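Local atomic coordinates of GTP-binding protein (PDB entry 2QTF), a protein that hydrolyses GTP, associates with the 50S ribosomal subunit and may have a role in protein synthesis or ribosome biogenesis. Residues Leu273-Glu276 with Thr277-Ser281. Residues are numbered along the deposited sequence; the frame is centred on the assembly and turned at random.
Sequences LLIE and TLQSS
Two successive turns of helix 271-288, the helix of a beta-alpha-beta unit in the G domain, meet where the Thr277 side chain bonds back to Leu273. Leu273 O takes two bonds from this one residue. Thr277 N reaches it at 2.8 Å in the regular helical bond, and Thr277 OG1 also lies 2.8 Å from Leu273 O. The two donors come from opposite faces of the carbonyl plane. Thr277 OG1 stands anti to the carbonyl carbon of its own residue (chi1 -56°), beside its own N, which points it back toward Leu273. Leu273 CD1 lies 4.0 Å from the same OG1. A valine in place of Thr277 would probably leave Leu273 O with the backbone amide as its one donor in this pair and put a methyl against the carbonyl. Ser281 repeats the pattern one turn on: Ser281 OG donates to Thr277 O at 2.7 Å, from above the carbonyl plane, while Ser281 N bonds from the other face. On another side, Ile275 and Gln279 run side by side. Ile275 CG2 lies over the flat of the Gln279 amide, 3.6 Å from Gln279 OE1. Leu274 and Leu278 touch Ile265 of strand 260-266 and residues of helix 309-323, whereas Thr277 and Ser280 touch Tyr187, a probable GTP-binding residue. A hydroxyl that bonds to the carbonyl four residues back, beside the regular amide bond, is typical of threonine and serine within alpha-helices.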
ATOM      1  N   LEU A 273      -3.143   3.114  20.776  1.00 33.26           N
ATOM      2  CA  LEU A 273      -3.037   3.070  19.324  1.00 33.65           C
ATOM      3  C   LEU A 273      -2.736   1.620  18.843  1.00 32.19           C
ATOM      4  O   LEU A 273      -3.201   1.186  17.800  1.00 30.99           O
ATOM      5  CB  LEU A 273      -1.994   4.068  18.818  1.00 32.78           C
ATOM      6  CG  LEU A 273      -1.855   4.291  17.296  1.00 35.62           C
ATOM      7  CD1 LEU A 273      -3.188   4.577  16.554  1.00 35.03           C
ATOM      8  CD2 LEU A 273      -0.873   5.360  16.966  1.00 37.47           C
ATOM      9  N   LEU A 274      -1.940   0.889  19.593  1.00 32.87           N
ATOM     10  CA  LEU A 274      -1.619  -0.487  19.228  1.00 32.90           C
ATOM     11  C   LEU A 274      -2.917  -1.250  19.278  1.00 31.88           C
ATOM     12  O   LEU A 274      -3.273  -2.076  18.407  1.00 29.31           O
ATOM     13  CB  LEU A 274      -0.612  -1.004  20.288  1.00 34.30           C
ATOM     14  CG  LEU A 274       0.409  -2.062  20.069  1.00 36.82           C
ATOM     15  CD1 LEU A 274       0.973  -2.076  18.603  1.00 31.66           C
ATOM     16  CD2 LEU A 274       1.486  -1.957  21.178  1.00 31.77           C
ATOM     17  N   ILE A 275      -3.716  -0.956  20.299  1.00 29.45           N
ATOM     18  CA  ILE A 275      -4.975  -1.720  20.417  1.00 30.04           C
ATOM     19  C   ILE A 275      -5.903  -1.444  19.218  1.00 27.20           C
ATOM     20  O   ILE A 275      -6.503  -2.341  18.646  1.00 27.73           O
ATOM     21  CB  ILE A 275      -5.729  -1.346  21.741  1.00 31.15           C
ATOM     22  CG1 ILE A 275      -5.017  -1.963  22.958  1.00 31.64           C
ATOM     23  CG2 ILE A 275      -7.192  -1.834  21.691  1.00 30.12           C
ATOM     24  CD1 ILE A 275      -5.436  -1.287  24.246  1.00 39.00           C
ATOM     25  N   GLU A 276      -6.050  -0.182  18.927  1.00 27.26           N
ATOM     26  CA  GLU A 276      -6.883   0.296  17.798  1.00 31.12           C
ATOM     27  C   GLU A 276      -6.352  -0.289  16.498  1.00 28.08           C
ATOM     28  O   GLU A 276      -7.114  -0.711  15.643  1.00 27.14           O
ATOM     29  CB  GLU A 276      -6.787   1.836  17.671  1.00 30.19           C
ATOM     30  CG  GLU A 276      -7.413   2.648  18.866  1.00 41.16           C
ATOM     31  CD  GLU A 276      -7.227   4.208  18.640  1.00 42.38           C
ATOM     32  OE1 GLU A 276      -7.083   4.573  17.422  1.00 53.36           O
ATOM     33  OE2 GLU A 276      -7.207   5.059  19.646  1.00 56.29           O
ATOM     34  N   THR A 277      -5.041  -0.246  16.300  1.00 26.63           N
ATOM     35  CA  THR A 277      -4.478  -0.795  15.009  1.00 26.82           C
ATOM     36  C   THR A 277      -4.798  -2.297  14.828  1.00 26.45           C
ATOM     37  O   THR A 277      -5.191  -2.790  13.757  1.00 26.36           O
ATOM     38  CB  THR A 277      -2.967  -0.492  14.945  1.00 27.26           C
ATOM     39  OG1 THR A 277      -2.847   0.918  15.085  1.00 33.08           O
ATOM     40  CG2 THR A 277      -2.388  -0.805  13.560  1.00 23.66           C
ATOM     41  N   LEU A 278      -4.637  -3.042  15.907  1.00 28.64           N
ATOM     42  CA  LEU A 278      -5.018  -4.460  15.910  1.00 28.25           C
ATOM     43  C   LEU A 278      -6.443  -4.655  15.746  1.00 27.39           C
ATOM     44  O   LEU A 278      -6.875  -5.496  15.000  1.00 25.96           O
ATOM     45  CB  LEU A 278      -4.553  -5.167  17.223  1.00 28.82           C
ATOM     46  CG  LEU A 278      -3.088  -5.586  17.407  1.00 29.80           C
ATOM     47  CD1 LEU A 278      -2.988  -6.086  18.813  1.00 35.76           C
ATOM     48  CD2 LEU A 278      -2.730  -6.790  16.487  1.00 24.44           C
ATOM     49  N   GLN A 279      -7.259  -3.908  16.478  1.00 27.97           N
ATOM     50  CA  GLN A 279      -8.688  -4.097  16.231  1.00 27.96           C
ATOM     51  C   GLN A 279      -9.072  -3.760  14.791  1.00 25.73           C
ATOM     52  O   GLN A 279      -9.814  -4.517  14.208  1.00 24.44           O
ATOM     53  CB  GLN A 279      -9.576  -3.298  17.258  1.00 29.55           C
ATOM     54  CG  GLN A 279      -9.571  -3.894  18.662  1.00 32.84           C
ATOM     55  CD  GLN A 279     -10.001  -2.872  19.673  1.00 42.94           C
ATOM     56  OE1 GLN A 279      -9.911  -1.646  19.405  1.00 43.31           O
ATOM     57  NE2 GLN A 279     -10.436  -3.361  20.877  1.00 44.70           N
ATOM     58  N   SER A 280      -8.572  -2.687  14.201  1.00 24.54           N
ATOM     59  CA  SER A 280      -8.927  -2.464  12.743  1.00 24.45           C
ATOM     60  C   SER A 280      -8.332  -3.489  11.834  1.00 23.57           C
ATOM     61  O   SER A 280      -8.938  -3.813  10.836  1.00 23.89           O
ATOM     62  CB  SER A 280      -8.414  -1.101  12.128  1.00 22.05           C
ATOM     63  OG  SER A 280      -8.647  -0.075  13.093  1.00 35.72           O
ATOM     64  N   SER A 281      -7.061  -3.884  12.069  1.00 24.25           N
ATOM     65  CA  SER A 281      -6.405  -4.905  11.151  1.00 21.59           C
ATOM     66  C   SER A 281      -7.285  -6.122  11.061  1.00 22.25           C
ATOM     67  O   SER A 281      -7.582  -6.643   9.953  1.00 21.06           O
ATOM     68  CB  SER A 281      -5.003  -5.294  11.666  1.00 19.75           C
ATOM     69  OG  SER A 281      -4.171  -4.157  11.661  1.00 22.11           O
TER